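Local coordinates for putative exported protein (Bacteroides fragilis NCTC 9343, PDB 3IEE) that is of unknown function but is a putative exported protein, mainly helical with no strands, and probably a lipoprotein, at residues A[87-92]-A[148-153]. Sequence-based numbering, arbitrary orientation.
Sequences EETRRN and FDILSP. With EDO (1,2-ethanediol), chain G.
Arg90 NH1 and Glu87 OE2 form a salt bridge of 2.9 Å on the side of helix 87-119 turned away from Ile150, nearly straight (164°), in the guanidinium plane and on the syn lone pair of the carboxylate. A hydrogen bond from Arg90 NE to the backbone O of Pro81 further fixes the rotation of the guanidinium. A 1,2-ethanediol, probably from the crystallisation liquor, lays its C1 over the centre of one guanidinium face and is hydrogen-bonded to Lys94 NZ.

Helices 87-119 and 123-162 form an antiparallel helical hairpin, and the start of the first packs against the later part of the second. The contact illustrates a general principle of helix packing: methyl groups and aliphatic carbons meet across the interface, with no hydrogen bond between the segments, while polar groups find partners nearby in the chain. Thr89 CG2 meets Ile150 CG2 at 3.7 Å, the two side chains running alongside each other but pointing opposite ways. With its methyl anti to the backbone N (chi1 -62° for OG1), Thr89 keeps OG1 for Asn86 OD1. The other branch of Ile150 ends in CD1, 4.1 Å from Asn92 CB, while Asn92 O accepts a hydrogen bond from Asn96 ND2. Just beyond, Pro153, lacking an N-H, marks a kink in helix 123-162.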
ATOM      1  N   GLU A  87     -15.139  -5.488  18.131  1.00 13.64           N
ATOM      2  CA  GLU A  87     -15.622  -4.115  18.195  1.00 16.12           C
ATOM      3  C   GLU A  87     -14.440  -3.151  18.132  1.00 15.55           C
ATOM      4  O   GLU A  87     -14.535  -2.112  17.492  1.00 16.08           O
ATOM      5  CB  GLU A  87     -16.474  -3.874  19.450  1.00 19.59           C
ATOM      6  CG  GLU A  87     -17.832  -4.587  19.380  1.00 19.37           C
ATOM      7  CD  GLU A  87     -18.682  -4.129  18.221  1.00 24.34           C
ATOM      8  OE1 GLU A  87     -19.220  -2.994  18.279  1.00 24.05           O
ATOM      9  OE2 GLU A  87     -18.816  -4.904  17.250  1.00 19.23           O
ATOM     10  N   GLU A  88     -13.344  -3.521  18.772  1.00 15.59           N
ATOM     11  CA  GLU A  88     -12.169  -2.658  18.790  1.00 20.01           C
ATOM     12  C   GLU A  88     -11.595  -2.451  17.380  1.00 17.71           C
ATOM     13  O   GLU A  88     -11.174  -1.354  16.990  1.00 17.73           O
ATOM     14  CB  GLU A  88     -11.098  -3.276  19.667  1.00 21.93           C
ATOM     15  CG  GLU A  88      -9.827  -2.452  19.702  1.00 30.94           C
ATOM     16  CD  GLU A  88      -8.891  -2.956  20.759  1.00 38.14           C
ATOM     17  OE1 GLU A  88      -9.249  -2.812  21.954  1.00 43.01           O
ATOM     18  OE2 GLU A  88      -7.826  -3.505  20.394  1.00 45.07           O
ATOM     19  N   THR A  89     -11.535  -3.548  16.651  1.00 14.42           N
ATOM     20  CA  THR A  89     -11.078  -3.538  15.276  1.00 13.89           C
ATOM     21  C   THR A  89     -11.981  -2.684  14.404  1.00 12.70           C
ATOM     22  O   THR A  89     -11.515  -1.866  13.569  1.00 13.74           O
ATOM     23  CB  THR A  89     -10.941  -4.981  14.717  1.00 13.44           C
ATOM     24  OG1 THR A  89      -9.960  -5.720  15.484  1.00 13.64           O
ATOM     25  CG2 THR A  89     -10.497  -4.982  13.249  1.00 13.88           C
ATOM     26  N   ARG A  90     -13.290  -2.870  14.563  1.00 13.11           N
ATOM     27  CA  ARG A  90     -14.250  -2.101  13.805  1.00 13.56           C
ATOM     28  C   ARG A  90     -14.028  -0.593  14.068  1.00 17.16           C
ATOM     29  O   ARG A  90     -14.002   0.203  13.125  1.00 13.83           O
ATOM     30  CB  ARG A  90     -15.690  -2.517  14.125  1.00 13.82           C
ATOM     31  CG  ARG A  90     -16.008  -3.984  13.777  1.00 12.92           C
ATOM     32  CD  ARG A  90     -17.427  -4.384  14.223  1.00 12.29           C
ATOM     33  NE  ARG A  90     -18.483  -3.940  13.325  1.00 13.74           N
ATOM     34  CZ  ARG A  90     -19.786  -3.858  13.618  1.00 16.36           C
ATOM     35  NH1 ARG A  90     -20.246  -4.137  14.833  1.00 20.04           N
ATOM     36  NH2 ARG A  90     -20.643  -3.485  12.685  1.00 17.44           N
ATOM     37  N   ARG A  91     -13.860  -0.248  15.343  1.00 17.14           N
ATOM     38  CA  ARG A  91     -13.596   1.133  15.758  1.00 21.64           C
ATOM     39  C   ARG A  91     -12.319   1.692  15.111  1.00 18.09           C
ATOM     40  O   ARG A  91     -12.326   2.774  14.530  1.00 17.30           O
ATOM     41  CB  ARG A  91     -13.441   1.155  17.283  1.00 22.71           C
ATOM     42  CG  ARG A  91     -13.277   2.493  17.960  1.00 29.63           C
ATOM     43  CD  ARG A  91     -13.183   2.240  19.493  1.00 34.35           C
ATOM     44  NE  ARG A  91     -14.271   1.341  19.957  1.00 38.59           N
ATOM     45  CZ  ARG A  91     -14.130   0.213  20.673  1.00 42.76           C
ATOM     46  NH1 ARG A  91     -12.933  -0.215  21.087  1.00 47.31           N
ATOM     47  NH2 ARG A  91     -15.206  -0.503  20.988  1.00 38.10           N
ATOM     48  N   ASN A  92     -11.231   0.952  15.264  1.00 15.93           N
ATOM     49  CA  ASN A  92      -9.967   1.362  14.678  1.00 16.37           C
ATOM     50  C   ASN A  92      -9.953   1.470  13.173  1.00 17.11           C
ATOM     51  O   ASN A  92      -9.330   2.373  12.634  1.00 13.56           O
ATOM     52  CB  ASN A  92      -8.876   0.489  15.168  1.00 19.47           C
ATOM     53  CG  ASN A  92      -8.723   0.592  16.649  1.00 24.81           C
ATOM     54  OD1 ASN A  92      -9.193   1.579  17.261  1.00 30.62           O
ATOM     55  ND2 ASN A  92      -8.109  -0.414  17.253  1.00 27.83           N
ATOM     56  N   PHE A 148      -4.062  -1.827   6.564  1.00 12.39           N
ATOM     57  CA  PHE A 148      -3.506  -3.137   6.203  1.00 13.58           C
ATOM     58  C   PHE A 148      -2.989  -3.863   7.421  1.00 12.13           C
ATOM     59  O   PHE A 148      -3.208  -5.074   7.608  1.00 13.05           O
ATOM     60  CB  PHE A 148      -2.447  -3.000   5.098  1.00 12.97           C
ATOM     61  CG  PHE A 148      -3.009  -2.596   3.790  1.00 14.68           C
ATOM     62  CD1 PHE A 148      -4.064  -3.310   3.211  1.00 13.45           C
ATOM     63  CD2 PHE A 148      -2.521  -1.495   3.094  1.00 13.70           C
ATOM     64  CE1 PHE A 148      -4.601  -2.922   1.953  1.00 14.08           C
ATOM     65  CE2 PHE A 148      -3.012  -1.133   1.834  1.00 16.93           C
ATOM     66  CZ  PHE A 148      -4.077  -1.841   1.276  1.00 16.26           C
ATOM     67  N   ASP A 149      -2.284  -3.132   8.273  1.00 10.44           N
ATOM     68  CA  ASP A 149      -1.710  -3.730   9.492  1.00 13.23           C
ATOM     69  C   ASP A 149      -2.787  -4.283  10.439  1.00 14.64           C
ATOM     70  O   ASP A 149      -2.615  -5.340  10.997  1.00 14.63           O
ATOM     71  CB  ASP A 149      -0.880  -2.727  10.282  1.00 14.41           C
ATOM     72  CG  ASP A 149       0.452  -2.312   9.587  1.00 19.85           C
ATOM     73  OD1 ASP A 149       0.915  -2.949   8.624  1.00 17.30           O
ATOM     74  OD2 ASP A 149       0.997  -1.266  10.044  1.00 18.92           O
ATOM     75  N   ILE A 150      -3.885  -3.547  10.594  1.00 12.49           N
ATOM     76  CA  ILE A 150      -5.047  -3.981  11.394  1.00 12.33           C
ATOM     77  C   ILE A 150      -5.620  -5.281  10.849  1.00 13.01           C
ATOM     78  O   ILE A 150      -5.913  -6.241  11.613  1.00 13.94           O
ATOM     79  CB  ILE A 150      -6.121  -2.859  11.442  1.00 10.82           C
ATOM     80  CG1 ILE A 150      -5.613  -1.674  12.294  1.00 16.58           C
ATOM     81  CG2 ILE A 150      -7.471  -3.388  11.973  1.00 12.55           C
ATOM     82  CD1 ILE A 150      -6.317  -0.373  12.017  1.00 18.27           C
ATOM     83  N   LEU A 151      -5.784  -5.316   9.526  1.00 12.91           N
ATOM     84  CA  LEU A 151      -6.427  -6.472   8.845  1.00 12.49           C
ATOM     85  C   LEU A 151      -5.590  -7.755   8.841  1.00 15.90           C
ATOM     86  O   LEU A 151      -6.137  -8.902   8.848  1.00 15.17           O
ATOM     87  CB  LEU A 151      -6.814  -6.090   7.424  1.00 13.79           C
ATOM     88  CG  LEU A 151      -7.923  -5.038   7.355  1.00 10.38           C
ATOM     89  CD1 LEU A 151      -8.100  -4.573   5.899  1.00 13.13           C
ATOM     90  CD2 LEU A 151      -9.281  -5.515   7.920  1.00 12.95           C
ATOM     91  N   SER A 152      -4.270  -7.576   8.775  1.00 14.36           N
ATOM     92  CA  SER A 152      -3.356  -8.697   8.572  1.00 15.58           C
ATOM     93  C   SER A 152      -3.595  -9.967   9.418  1.00 14.82           C
ATOM     94  O   SER A 152      -3.664 -11.096   8.890  1.00 16.78           O
ATOM     95  CB  SER A 152      -1.921  -8.164   8.693  1.00 17.13           C
ATOM     96  OG  SER A 152      -1.031  -9.216   8.430  1.00 26.24           O
ATOM     97  N   PRO A 153      -3.677  -9.815  10.745  1.00 15.72           N
ATOM     98  CA  PRO A 153      -3.930 -11.004  11.580  1.00 17.93           C
ATOM     99  C   PRO A 153      -5.253 -11.714  11.289  1.00 16.38           C
ATOM    100  O   PRO A 153      -5.333 -12.971  11.329  1.00 15.89           O
ATOM    101  CB  PRO A 153      -3.866 -10.457  13.017  1.00 17.92           C
ATOM    102  CG  PRO A 153      -3.840  -9.015  12.941  1.00 21.24           C
ATOM    103  CD  PRO A 153      -3.514  -8.585  11.533  1.00 17.39           C
TER
HETATM  104  C1  EDO G 306     -18.559  -0.873  14.670  1.00 35.95           C
HETATM  105  O1  EDO G 306     -19.532  -0.119  13.966  1.00 33.47           O
HETATM  106  C2  EDO G 306     -18.832  -0.986  16.153  1.00 36.40           C
HETATM  107  O2  EDO G 306     -17.575  -1.057  16.861  1.00 39.69           O